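Local atomic coordinates of alanine racemase 1 (Caldanaerobacter subterraneus subsp. tengcongensis MB4, PDB entry 4Y2W), a protein that belongs to the alanine racemase family, whose chains combine a closed alpha/beta barrel with a strand-rich C-terminal domain and here assemble as a pair. Residues 38-43 / 64-69; 225-230 / 358-363; 306-311 / 321-326; 286-291 / 315-320. The protein carries 1 engineered substitution. All blocks are in the same frame, centred on the assembly; numbering follows the deposited sequence.

The four contacts run from the C-terminal ends of the barrel strands to the outer strands of the C-terminal domain. Contact 1 and contact 2 are buried and touch each other, Val38 N lying 2.8 Å from Pro225 O, a probable hydrogen bond; contact 1 joins neighbouring barrel strands, whereas contact 2 is side-chain packing between the barrel's last loop and helix 359-365. Contacts 3 and 4 share strand 319-322 with their centres about 17 Å apart, yet contact 4 is buried and polar around an alanine, whereas contact 3 is a partly buried hairpin rich in valine. Contacts 1, 2 and 4 meet the second subunit; contact 3 touches no other chain.

Contact 1: residues 38-43 / 64-69; sequences VIKGDA and GVATTE. With ALA (alanine), chain F.
Ile39 and Gly64 join two neighbouring parallel strands at their C-terminal ends. Ile39 N gives its hydrogen to Gly64 O over 3.0 Å, in a nearly straight bond (166° at the hydrogen), and the CA of Val38 adds a CA-H...O contact to the same oxygen at 3.5 Å. Gly64 O thus takes both the Ile39 N-H and the Val38 CA-H, beside the parallel bridge of Val38 with Gly64, whose CA atoms lie 4.3 Å apart. With no side chain on Gly64, the Val38 side chain meets only backbone there. On the flank, the CG1 methylene of Ile39 lies 4.2 Å from the Val65 CG1 methyl, a looser apolar touch.

Lys40 continues the packing through the root of its side chain: its CB rests 3.6 Å from Ala66 N and 3.9 Å from Ala66 CB. CG sits between the backbone N and the carbonyl carbon (chi1 63°), and the chain runs on away from residues 64-69 before bending at its last torsion (83°). NZ then comes within 3.7 Å of the alanine O, a proximity rather than a bond, and makes a salt bridge to Asp317 of the second subunit. Beyond Ala66 the two segments diverge. Thr67, partly exposed, caps the next helix by accepting from Glu70 N, and packs on Arg7 of the second subunit.

Strands 34-38 and 62-65 are the first two of the eight-stranded barrel. Helix 48-58 covers Ile39 through Val51 and Ala52, while helix 68-76 supports Val65 and places Glu70 to bind the backbone N atoms of both Gly41 and Ala66.

Contact 2: residues 225-230 / 358-363; sequences PGIILF and IPQEVF. With PO4 (phosphate ion), chain C.
Ile227 packs against Pro359, Gln360 and Phe363 along one side of a helix, and mostly apolar packing carries the contact. Its CG1, anti to the backbone N (chi1 -172°), is sent toward the helix, and CD1 beyond it reaches the rim of the Phe363 ring, in its plane and 3.6 Å from CD2. The two side chains cross at about a right angle. Farther back, CB and CG1 of Ile227 lie across the aliphatic part of Gln360, each 3.9 Å from its CG, and CG1 grazes Pro359 CB at 4.4 Å. Phe230 adds a marginal touch, CB to Phe363 CE2 at 4.5 Å.

The next shell sets these groups in place. A short 3-10 turn, closed by the backbone bond from Phe230 N to Ile227 O, brings Ile227 and Phe230 to the same helix. At its start Gly226 N gives a weak hydrogen bond to O1 of a phosphate ion, probably from the crystallisation liquor, and Ile227 N a weak one to its O4. The His46 and Phe363 rings meet edge-to-face, and His46 also meets the Phe230 ring.

The contact joins the loop after the last barrel strand, 222-224, to a helix of the C-terminal family region, beside the alanine pocket that holds Gln360. Segment 225-230 leans on helix 15-28 through Ile228, Leu229 and Phe230. Helix 359-365 is backed in turn by helix 348-354, which Pro359, Val362 and Phe363 all touch.

Contact 3: residues 306-311 / 321-326; sequences KYVPIV and IDVTDV
The peptide of Asp322 turns its N-H to Pro309 O (3.1 Å, 157° at the hydrogen), while the CA of Ile321 adds a CA-H...O contact to the same oxygen. The other flat group is the Asp322 carboxylate. With CG anti to the backbone N (chi1 -170°), it reaches forward along its own segment: OD1 takes the N-H of Thr324 at 2.9 Å, forming an Asx turn. The puckered ring of Pro309 crosses the aspartate aslant, CG 4.0 Å from Asp322 CB, and Val311 CG1 reaches that CB at the same distance.

Beside these bonds lies an apolar patch centred on Val308. Its CG1 meets Val326 CG2 at 3.7 Å and Val323 CG1 at 4.0 Å, while the other branch, CG2, meets Ile321 CD1. Val326 CG2 also covers the CB of Lys306.

Strand 278-283 flanks Ile321 and Val323, and strand 300-303 lies on the far side of strand 306-311. The arrangement is a beta hairpin in the C-terminal domain, with Ile310 and Ile321 as a non-hydrogen-bonded antiparallel pair and a type I turn, Val323 to Val326, leading out of it.

Contact 4: residues 286-291 / 315-320; sequences GYADGL and CMDQCM. With ALA (alanine), chain D.
Tyr287 lies with one ring face against Met316. The CA of Met316 sits over the ring centre, 3.4 Å from the centroid and only 12° off the normal, a CH-pi contact. The methionine side chain then runs obliquely past the hydroxyl end, CB 3.5 Å from Tyr287 CZ, and its extended chain takes SD off to one side of the ring as a looser Met-aromatic contact. Ala288 CB closes on the same chain at 3.6 Å from Met316 CG.

Backbone bonds hold this overlap: Tyr287 N donates to Cys315 O and Ala288 N to Met316 O, each at 3.0 Å. Gly286, lacking a side chain, lets the backbones close in to 3.9 Å between its CA and that of Asp317. Behind it, Asp289 OD2 accepts from Gly286 N and also pairs with Arg7, while OD1 pairs with Arg369; two arginines and a backbone N-H thus fix this carboxylate.

Tyr287 CG lies between the backbone N and the carbonyl carbon (chi1 54°), which lays the ring across residues 315 and 316 and brings its hydroxyl to the bound alanine. Tyr287 OH donates to OXT at 2.8 Å, at the edge of the ring, and Met316 N donates to the ligand O. Tyr268 OH also hydrogen-bonds the alanine; with Tyr287, Cys315 and Met316 it lines this alanine pocket in the C-terminal domain at the subunit interface.

Contact 1: residues 38-43 / 64-69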
loop_
_atom_site.group_PDB
_atom_site.type_symbol
_atom_site.label_atom_id
_atom_site.label_comp_id
_atom_site.label_asym_id
_atom_site.label_seq_id
_atom_site.Cartn_x
_atom_site.Cartn_y
_atom_site.Cartn_z
ATOM N N VAL A 38 -16.367 -8.969 -8.042
ATOM C CA VAL A 38 -15.249 -9.081 -7.114
ATOM C C VAL A 38 -14.690 -7.674 -6.938
ATOM O O VAL A 38 -14.247 -7.055 -7.903
ATOM C CB VAL A 38 -14.152 -10.029 -7.639
ATOM C CG1 VAL A 38 -12.964 -10.068 -6.687
ATOM C CG2 VAL A 38 -14.718 -11.429 -7.849
ATOM N N ILE A 39 -14.747 -7.165 -5.712
ATOM C CA ILE A 39 -14.237 -5.831 -5.406
ATOM C C ILE A 39 -13.334 -5.889 -4.174
ATOM O O ILE A 39 -13.295 -4.956 -3.366
ATOM C CB ILE A 39 -15.381 -4.803 -5.218
ATOM C CG1 ILE A 39 -16.356 -5.245 -4.120
ATOM C CG2 ILE A 39 -16.130 -4.611 -6.526
ATOM C CD1 ILE A 39 -17.386 -4.197 -3.753
ATOM N N LYS A 40 -12.597 -6.992 -4.053
ATOM C CA LYS A 40 -11.647 -7.173 -2.960
ATOM C C LYS A 40 -10.458 -6.230 -3.094
ATOM O O LYS A 40 -10.283 -5.580 -4.124
ATOM C CB LYS A 40 -11.173 -8.630 -2.882
ATOM C CG LYS A 40 -10.414 -9.154 -4.098
ATOM C CD LYS A 40 -10.608 -10.660 -4.218
ATOM C CE LYS A 40 -9.742 -11.280 -5.297
ATOM N NZ LYS A 40 -8.378 -11.552 -4.774
ATOM N N GLY A 41 -9.651 -6.160 -2.043
ATOM C CA GLY A 41 -8.555 -5.203 -1.977
ATOM C C GLY A 41 -9.040 -3.781 -2.199
ATOM O O GLY A 41 -8.424 -3.022 -2.944
ATOM N N ASP A 42 -10.156 -3.431 -1.559
ATOM C CA ASP A 42 -10.743 -2.095 -1.672
ATOM C C ASP A 42 -11.086 -1.765 -3.134
ATOM O O ASP A 42 -10.727 -0.706 -3.661
ATOM C CB ASP A 42 -9.801 -1.048 -1.056
ATOM C CG ASP A 42 -10.507 0.248 -0.716
ATOM O OD1 ASP A 42 -11.683 0.197 -0.317
ATOM O OD2 ASP A 42 -9.885 1.321 -0.840
ATOM N N ALA A 43 -11.791 -2.698 -3.772
ATOM C CA ALA A 43 -12.173 -2.585 -5.179
ATOM C C ALA A 43 -10.947 -2.419 -6.069
ATOM O O ALA A 43 -10.932 -1.584 -6.977
ATOM C CB ALA A 43 -13.150 -1.429 -5.377
ATOM N N GLY A 64 -18.156 -10.030 -4.222
ATOM C CA GLY A 64 -17.098 -10.893 -3.711
ATOM C C GLY A 64 -16.024 -10.064 -3.033
ATOM O O GLY A 64 -15.554 -9.068 -3.594
ATOM N N VAL A 65 -15.646 -10.472 -1.823
ATOM C CA VAL A 65 -14.547 -9.842 -1.098
ATOM C C VAL A 65 -13.649 -10.879 -0.436
ATOM O O VAL A 65 -14.045 -12.030 -0.237
ATOM C CB VAL A 65 -15.047 -8.851 -0.031
ATOM C CG1 VAL A 65 -15.688 -7.645 -0.696
ATOM C CG2 VAL A 65 -16.010 -9.526 0.936
ATOM N N ALA A 66 -12.443 -10.441 -0.083
ATOM C CA ALA A 66 -11.411 -11.317 0.455
ATOM C C ALA A 66 -11.572 -11.585 1.948
ATOM O O ALA A 66 -11.391 -12.719 2.390
ATOM C CB ALA A 66 -10.039 -10.728 0.179
ATOM N N THR A 67 -11.909 -10.547 2.716
ATOM C CA THR A 67 -11.904 -10.630 4.182
ATOM C C THR A 67 -13.223 -10.231 4.847
ATOM O O THR A 67 -14.130 -9.674 4.218
ATOM C CB THR A 67 -10.784 -9.753 4.776
ATOM O OG1 THR A 67 -11.033 -8.377 4.466
ATOM C CG2 THR A 67 -9.427 -10.161 4.223
ATOM N N THR A 68 -13.305 -10.534 6.140
ATOM C CA THR A 68 -14.449 -10.181 6.974
ATOM C C THR A 68 -14.645 -8.666 7.054
ATOM O O THR A 68 -15.769 -8.162 6.937
ATOM C CB THR A 68 -14.255 -10.720 8.404
ATOM O OG1 THR A 68 -13.828 -12.086 8.348
ATOM C CG2 THR A 68 -15.547 -10.625 9.206
ATOM N N GLU A 69 -13.541 -7.950 7.246
ATOM C CA GLU A 69 -13.577 -6.502 7.435
ATOM C C GLU A 69 -13.958 -5.802 6.132
ATOM O O GLU A 69 -14.615 -4.758 6.145
ATOM C CB GLU A 69 -12.229 -5.986 7.953
ATOM C CG GLU A 69 -11.832 -6.505 9.336
ATOM C CD GLU A 69 -11.184 -7.885 9.321
ATOM O OE1 GLU A 69 -11.075 -8.497 8.235
ATOM O OE2 GLU A 69 -10.787 -8.369 10.405
HETATM N N ALA F . -7.216 -11.635 -9.031
HETATM C CA ALA F . -7.415 -12.825 -8.143
HETATM C C ALA F . -6.102 -13.315 -7.516
HETATM O O ALA F . -6.110 -13.951 -6.461
HETATM C CB ALA F . -8.087 -13.954 -8.915
HETATM O OXT ALA F . -5.003 -13.102 -8.037
#

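Contact 2: residues 225-230 / 358-363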
loop_
_atom_site.group_PDB
_atom_site.type_symbol
_atom_site.label_atom_id
_atom_site.label_comp_id
_atom_site.label_asym_id
_atom_site.label_seq_id
_atom_site.Cartn_x
_atom_site.Cartn_y
_atom_site.Cartn_z
ATOM N N PRO A 225 -16.439 -11.713 -12.161
ATOM C CA PRO A 225 -15.517 -10.726 -12.724
ATOM C C PRO A 225 -14.902 -9.837 -11.648
ATOM O O PRO A 225 -15.612 -9.366 -10.757
ATOM C CB PRO A 225 -16.414 -9.898 -13.646
ATOM C CG PRO A 225 -17.767 -10.000 -13.039
ATOM C CD PRO A 225 -17.844 -11.385 -12.461
ATOM N N GLY A 226 -13.594 -9.612 -11.743
ATOM C CA GLY A 226 -12.877 -8.748 -10.807
ATOM C C GLY A 226 -12.103 -7.673 -11.538
ATOM O O GLY A 226 -12.663 -6.636 -11.891
ATOM N N ILE A 227 -10.817 -7.928 -11.775
ATOM C CA ILE A 227 -9.941 -6.963 -12.450
ATOM C C ILE A 227 -10.539 -6.437 -13.755
ATOM O O ILE A 227 -10.381 -5.262 -14.088
ATOM C CB ILE A 227 -8.540 -7.559 -12.731
ATOM C CG1 ILE A 227 -7.578 -6.486 -13.260
ATOM C CG2 ILE A 227 -8.621 -8.713 -13.722
ATOM C CD1 ILE A 227 -7.446 -5.270 -12.368
ATOM N N ILE A 228 -11.239 -7.301 -14.479
ATOM C CA ILE A 228 -11.822 -6.935 -15.766
ATOM C C ILE A 228 -12.829 -5.782 -15.653
ATOM O O ILE A 228 -12.983 -4.996 -16.586
ATOM C CB ILE A 228 -12.459 -8.166 -16.448
ATOM C CG1 ILE A 228 -12.599 -7.935 -17.955
ATOM C CG2 ILE A 228 -13.793 -8.525 -15.800
ATOM C CD1 ILE A 228 -12.735 -9.224 -18.737
ATOM N N LEU A 229 -13.485 -5.671 -14.500
ATOM C CA LEU A 229 -14.380 -4.548 -14.229
ATOM C C LEU A 229 -13.633 -3.212 -14.142
ATOM O O LEU A 229 -14.257 -2.148 -14.216
ATOM C CB LEU A 229 -15.143 -4.777 -12.920
ATOM C CG LEU A 229 -16.083 -5.984 -12.837
ATOM C CD1 LEU A 229 -16.498 -6.231 -11.392
ATOM C CD2 LEU A 229 -17.306 -5.794 -13.724
ATOM N N PHE A 230 -12.308 -3.266 -13.985
ATOM C CA PHE A 230 -11.490 -2.067 -13.787
ATOM C C PHE A 230 -10.547 -1.776 -14.965
ATOM O O PHE A 230 -9.464 -1.211 -14.792
ATOM C CB PHE A 230 -10.749 -2.186 -12.448
ATOM C CG PHE A 230 -11.673 -2.446 -11.288
ATOM C CD1 PHE A 230 -12.421 -1.412 -10.734
ATOM C CD2 PHE A 230 -11.841 -3.730 -10.785
ATOM C CE1 PHE A 230 -13.296 -1.649 -9.685
ATOM C CE2 PHE A 230 -12.717 -3.972 -9.736
ATOM C CZ PHE A 230 -13.441 -2.931 -9.182
ATOM N N ILE A 358 1.447 -8.266 -12.637
ATOM C CA ILE A 358 0.148 -8.194 -13.302
ATOM C C ILE A 358 -0.633 -6.990 -12.777
ATOM O O ILE A 358 -0.375 -6.536 -11.662
ATOM C CB ILE A 358 -0.669 -9.491 -13.103
ATOM C CG1 ILE A 358 -0.672 -9.924 -11.629
ATOM C CG2 ILE A 358 -0.104 -10.601 -13.976
ATOM C CD1 ILE A 358 -1.595 -11.085 -11.330
ATOM N N PRO A 359 -1.591 -6.471 -13.577
ATOM C CA PRO A 359 -2.356 -5.269 -13.224
ATOM C C PRO A 359 -2.938 -5.246 -11.813
ATOM O O PRO A 359 -3.069 -4.173 -11.227
ATOM C CB PRO A 359 -3.488 -5.269 -14.250
ATOM C CG PRO A 359 -2.899 -5.927 -15.445
ATOM C CD PRO A 359 -1.961 -6.973 -14.915
ATOM N N GLN A 360 -3.288 -6.409 -11.273
ATOM C CA GLN A 360 -3.889 -6.471 -9.945
ATOM C C GLN A 360 -2.946 -5.951 -8.859
ATOM O O GLN A 360 -3.376 -5.192 -7.992
ATOM C CB GLN A 360 -4.354 -7.891 -9.619
ATOM C CG GLN A 360 -5.541 -8.362 -10.453
ATOM C CD GLN A 360 -5.155 -9.272 -11.610
ATOM O OE1 GLN A 360 -4.140 -9.066 -12.270
ATOM N NE2 GLN A 360 -5.972 -10.285 -11.857
ATOM N N GLU A 361 -1.672 -6.344 -8.908
ATOM C CA GLU A 361 -0.704 -5.906 -7.894
ATOM C C GLU A 361 -0.373 -4.412 -7.993
ATOM O O GLU A 361 -0.126 -3.763 -6.973
ATOM C CB GLU A 361 0.587 -6.725 -7.956
ATOM C CG GLU A 361 1.526 -6.457 -6.783
ATOM C CD GLU A 361 2.767 -7.331 -6.788
ATOM O OE1 GLU A 361 3.345 -7.575 -7.870
ATOM O OE2 GLU A 361 3.179 -7.765 -5.694
ATOM N N VAL A 362 -0.370 -3.874 -9.212
ATOM C CA VAL A 362 -0.102 -2.454 -9.425
ATOM C C VAL A 362 -1.193 -1.602 -8.767
ATOM O O VAL A 362 -0.892 -0.669 -8.023
ATOM C CB VAL A 362 0.003 -2.111 -10.926
ATOM C CG1 VAL A 362 0.096 -0.602 -11.136
ATOM C CG2 VAL A 362 1.205 -2.812 -11.546
ATOM N N PHE A 363 -2.451 -1.933 -9.043
ATOM C CA PHE A 363 -3.583 -1.253 -8.423
ATOM C C PHE A 363 -3.541 -1.341 -6.895
ATOM O O PHE A 363 -3.810 -0.355 -6.204
ATOM C CB PHE A 363 -4.913 -1.832 -8.922
ATOM C CG PHE A 363 -5.356 -1.312 -10.272
ATOM C CD1 PHE A 363 -5.313 0.050 -10.576
ATOM C CD2 PHE A 363 -5.868 -2.186 -11.228
ATOM C CE1 PHE A 363 -5.740 0.519 -11.812
ATOM C CE2 PHE A 363 -6.302 -1.718 -12.460
ATOM C CZ PHE A 363 -6.238 -0.366 -12.753
HETATM P P PO4 C . -10.301 -11.999 -11.426
HETATM O O1 PO4 C . -10.948 -11.393 -12.651
HETATM O O2 PO4 C . -9.380 -13.132 -11.826
HETATM O O3 PO4 C . -11.376 -12.532 -10.506
HETATM O O4 PO4 C . -9.493 -10.938 -10.710
#

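Contact 3: residues 306-311 / 321-326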
loop_
_atom_site.group_PDB
_atom_site.type_symbol
_atom_site.label_atom_id
_atom_site.label_comp_id
_atom_site.label_asym_id
_atom_site.label_seq_id
_atom_site.Cartn_x
_atom_site.Cartn_y
_atom_site.Cartn_z
ATOM N N LYS A 306 3.097 14.236 -23.809
ATOM C CA LYS A 306 4.482 13.891 -24.125
ATOM C C LYS A 306 5.006 12.951 -23.051
ATOM O O LYS A 306 4.607 13.045 -21.886
ATOM C CB LYS A 306 5.366 15.142 -24.166
ATOM C CG LYS A 306 4.920 16.218 -25.141
ATOM C CD LYS A 306 5.213 15.843 -26.581
ATOM C CE LYS A 306 4.726 16.926 -27.528
ATOM N NZ LYS A 306 5.113 16.648 -28.939
ATOM N N TYR A 307 5.905 12.055 -23.442
ATOM C CA TYR A 307 6.551 11.159 -22.493
ATOM C C TYR A 307 7.730 11.855 -21.818
ATOM O O TYR A 307 8.571 12.460 -22.487
ATOM C CB TYR A 307 7.007 9.879 -23.191
ATOM C CG TYR A 307 5.861 8.943 -23.488
ATOM C CD1 TYR A 307 5.456 7.996 -22.552
ATOM C CD2 TYR A 307 5.167 9.017 -24.691
ATOM C CE1 TYR A 307 4.402 7.141 -22.809
ATOM C CE2 TYR A 307 4.109 8.165 -24.955
ATOM C CZ TYR A 307 3.733 7.228 -24.009
ATOM O OH TYR A 307 2.685 6.373 -24.256
ATOM N N VAL A 308 7.779 11.774 -20.491
ATOM C CA VAL A 308 8.872 12.361 -19.718
ATOM C C VAL A 308 9.464 11.288 -18.805
ATOM O O VAL A 308 8.740 10.677 -18.026
ATOM C CB VAL A 308 8.422 13.604 -18.904
ATOM C CG1 VAL A 308 8.254 14.807 -19.823
ATOM C CG2 VAL A 308 7.130 13.347 -18.136
ATOM N N PRO A 309 10.780 11.042 -18.912
ATOM C CA PRO A 309 11.379 9.965 -18.134
ATOM C C PRO A 309 11.624 10.334 -16.674
ATOM O O PRO A 309 11.892 11.491 -16.358
ATOM C CB PRO A 309 12.711 9.719 -18.852
ATOM C CG PRO A 309 13.080 11.054 -19.399
ATOM C CD PRO A 309 11.780 11.732 -19.753
ATOM N N ILE A 310 11.516 9.343 -15.798
ATOM C CA ILE A 310 11.933 9.484 -14.413
ATOM C C ILE A 310 13.453 9.503 -14.401
ATOM O O ILE A 310 14.087 8.594 -14.927
ATOM C CB ILE A 310 11.423 8.317 -13.545
ATOM C CG1 ILE A 310 9.898 8.368 -13.433
ATOM C CG2 ILE A 310 12.043 8.364 -12.154
ATOM C CD1 ILE A 310 9.279 7.102 -12.878
ATOM N N VAL A 311 14.034 10.536 -13.806
ATOM C CA VAL A 311 15.488 10.661 -13.739
ATOM C C VAL A 311 15.934 10.648 -12.281
ATOM O O VAL A 311 15.349 11.328 -11.434
ATOM C CB VAL A 311 15.997 11.923 -14.474
ATOM C CG1 VAL A 311 15.911 11.717 -15.976
ATOM C CG2 VAL A 311 15.216 13.164 -14.067
ATOM N N ILE A 321 11.633 14.275 -12.934
ATOM C CA ILE A 321 11.416 13.939 -14.336
ATOM C C ILE A 321 12.075 14.976 -15.241
ATOM O O ILE A 321 12.122 16.159 -14.906
ATOM C CB ILE A 321 9.910 13.832 -14.679
ATOM C CG1 ILE A 321 9.118 14.991 -14.061
ATOM C CG2 ILE A 321 9.351 12.505 -14.193
ATOM C CD1 ILE A 321 7.728 15.172 -14.644
ATOM N N ASP A 322 12.586 14.525 -16.384
ATOM C CA ASP A 322 13.202 15.412 -17.366
ATOM C C ASP A 322 12.121 15.968 -18.279
ATOM O O ASP A 322 11.525 15.230 -19.062
ATOM C CB ASP A 322 14.257 14.664 -18.192
ATOM C CG ASP A 322 15.091 15.595 -19.058
ATOM O OD1 ASP A 322 14.601 16.688 -19.405
ATOM O OD2 ASP A 322 16.238 15.235 -19.391
ATOM N N VAL A 323 11.879 17.272 -18.181
ATOM C CA VAL A 323 10.830 17.921 -18.968
ATOM C C VAL A 323 11.412 18.885 -20.004
ATOM O O VAL A 323 10.730 19.802 -20.468
ATOM C CB VAL A 323 9.814 18.645 -18.055
ATOM C CG1 VAL A 323 9.148 17.649 -17.116
ATOM C CG2 VAL A 323 10.475 19.760 -17.257
ATOM N N THR A 324 12.668 18.657 -20.381
ATOM C CA THR A 324 13.385 19.540 -21.297
ATOM C C THR A 324 12.741 19.631 -22.682
ATOM O O THR A 324 12.774 20.684 -23.313
ATOM C CB THR A 324 14.837 19.070 -21.468
ATOM O OG1 THR A 324 15.431 18.887 -20.176
ATOM C CG2 THR A 324 15.649 20.082 -22.274
ATOM N N ASP A 325 12.156 18.530 -23.145
ATOM C CA ASP A 325 11.574 18.468 -24.485
ATOM C C ASP A 325 10.137 18.980 -24.550
ATOM O O ASP A 325 9.587 19.130 -25.638
ATOM C CB ASP A 325 11.615 17.033 -25.014
ATOM C CG ASP A 325 13.002 16.434 -24.968
ATOM O OD1 ASP A 325 13.987 17.187 -25.134
ATOM O OD2 ASP A 325 13.102 15.205 -24.760
ATOM N N VAL A 326 9.527 19.239 -23.396
ATOM C CA VAL A 326 8.140 19.692 -23.345
ATOM C C VAL A 326 8.085 21.211 -23.193
ATOM O O VAL A 326 8.666 21.767 -22.258
ATOM C CB VAL A 326 7.380 19.027 -22.183
ATOM C CG1 VAL A 326 5.915 19.450 -22.191
ATOM C CG2 VAL A 326 7.503 17.512 -22.271
#

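Contact 4: residues 286-291 / 315-320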
loop_
_atom_site.group_PDB
_atom_site.type_symbol
_atom_site.label_atom_id
_atom_site.label_comp_id
_atom_site.label_asym_id
_atom_site.label_seq_id
_atom_site.Cartn_x
_atom_site.Cartn_y
_atom_site.Cartn_z
ATOM N N GLY A 286 5.945 9.314 -4.623
ATOM C CA GLY A 286 7.074 8.416 -4.395
ATOM C C GLY A 286 6.610 6.999 -4.135
ATOM O O GLY A 286 5.458 6.667 -4.405
ATOM N N TYR A 287 7.500 6.164 -3.601
ATOM C CA TYR A 287 7.193 4.736 -3.445
ATOM C C TYR A 287 6.222 4.422 -2.309
ATOM O O TYR A 287 5.565 3.378 -2.328
ATOM C CB TYR A 287 8.464 3.878 -3.340
ATOM C CG TYR A 287 9.470 4.267 -2.276
ATOM C CD1 TYR A 287 9.238 3.996 -0.930
ATOM C CD2 TYR A 287 10.680 4.864 -2.624
ATOM C CE1 TYR A 287 10.170 4.333 0.039
ATOM C CE2 TYR A 287 11.617 5.200 -1.663
ATOM C CZ TYR A 287 11.358 4.933 -0.334
ATOM O OH TYR A 287 12.288 5.279 0.615
ATOM N N ALA A 288 6.113 5.320 -1.337
ATOM C CA ALA A 288 5.135 5.156 -0.269
ATOM C C ALA A 288 3.711 5.369 -0.778
ATOM O O ALA A 288 2.750 4.991 -0.107
ATOM C CB ALA A 288 5.433 6.112 0.872
ATOM N N ASP A 289 3.584 5.982 -1.955
ATOM C CA ASP A 289 2.287 6.201 -2.593
ATOM C C ASP A 289 1.889 5.073 -3.539
ATOM O O ASP A 289 0.741 5.021 -3.989
ATOM C CB ASP A 289 2.299 7.522 -3.357
ATOM C CG ASP A 289 2.492 8.715 -2.447
ATOM O OD1 ASP A 289 1.849 8.757 -1.380
ATOM O OD2 ASP A 289 3.281 9.622 -2.789
ATOM N N GLY A 290 2.830 4.176 -3.834
ATOM C CA GLY A 290 2.599 3.072 -4.767
ATOM C C GLY A 290 3.364 3.162 -6.079
ATOM O O GLY A 290 3.076 2.412 -7.011
ATOM N N LEU A 291 4.329 4.074 -6.165
ATOM C CA LEU A 291 5.178 4.173 -7.349
ATOM C C LEU A 291 6.450 3.372 -7.109
ATOM O O LEU A 291 7.331 3.813 -6.381
ATOM C CB LEU A 291 5.514 5.633 -7.657
ATOM C CG LEU A 291 6.225 5.851 -8.993
ATOM C CD1 LEU A 291 5.345 5.373 -10.138
ATOM C CD2 LEU A 291 6.613 7.312 -9.179
ATOM N N CYS A 315 12.149 8.557 -4.790
ATOM C CA CYS A 315 12.187 8.762 -3.346
ATOM C C CYS A 315 10.887 8.254 -2.739
ATOM O O CYS A 315 9.997 7.791 -3.452
ATOM C CB CYS A 315 12.388 10.246 -3.019
ATOM S SG CYS A 315 13.793 11.020 -3.855
ATOM N N MET A 316 10.778 8.342 -1.423
ATOM C CA MET A 316 9.606 7.852 -0.712
ATOM C C MET A 316 8.348 8.648 -1.058
ATOM O O MET A 316 7.260 8.081 -1.172
ATOM C CB MET A 316 9.862 7.923 0.791
ATOM C CG MET A 316 8.814 7.240 1.653
ATOM S SD MET A 316 9.441 6.941 3.318
ATOM C CE MET A 316 7.923 6.510 4.164
ATOM N N ASP A 317 8.505 9.957 -1.227
ATOM C CA ASP A 317 7.372 10.867 -1.391
ATOM C C ASP A 317 7.418 11.694 -2.682
ATOM O O ASP A 317 6.504 12.474 -2.954
ATOM C CB ASP A 317 7.323 11.818 -0.188
ATOM C CG ASP A 317 7.669 11.128 1.117
ATOM O OD1 ASP A 317 6.920 10.222 1.533
ATOM O OD2 ASP A 317 8.684 11.493 1.739
ATOM N N GLN A 318 8.476 11.539 -3.473
ATOM C CA GLN A 318 8.662 12.376 -4.652
ATOM C C GLN A 318 9.633 11.745 -5.635
ATOM O O GLN A 318 10.306 10.774 -5.313
ATOM C CB GLN A 318 9.146 13.770 -4.243
ATOM C CG GLN A 318 10.488 13.781 -3.530
ATOM C CD GLN A 318 10.506 14.697 -2.315
ATOM O OE1 GLN A 318 10.451 14.227 -1.178
ATOM N NE2 GLN A 318 10.580 16.003 -2.549
ATOM N N CYS A 319 9.676 12.290 -6.844
ATOM C CA CYS A 319 10.679 11.899 -7.829
ATOM C C CYS A 319 10.857 13.009 -8.850
ATOM O O CYS A 319 10.036 13.923 -8.934
ATOM C CB CYS A 319 10.297 10.588 -8.520
ATOM S SG CYS A 319 8.810 10.690 -9.537
ATOM N N MET A 320 11.941 12.923 -9.612
ATOM C CA MET A 320 12.260 13.913 -10.628
ATOM C C MET A 320 12.021 13.376 -12.035
ATOM O O MET A 320 12.195 12.186 -12.298
ATOM C CB MET A 320 13.713 14.352 -10.490
ATOM C CG MET A 320 13.951 15.335 -9.358
ATOM S SD MET A 320 13.666 14.635 -7.725
ATOM C CE MET A 320 15.068 13.522 -7.585
HETATM N N ALA D . 14.014 10.504 1.840
HETATM C CA ALA D . 14.298 9.042 1.885
HETATM C C ALA D . 13.751 8.361 0.629
HETATM O O ALA D . 12.839 8.886 -0.007
HETATM C CB ALA D . 13.702 8.420 3.143
HETATM O OXT ALA D . 14.196 7.285 0.211
#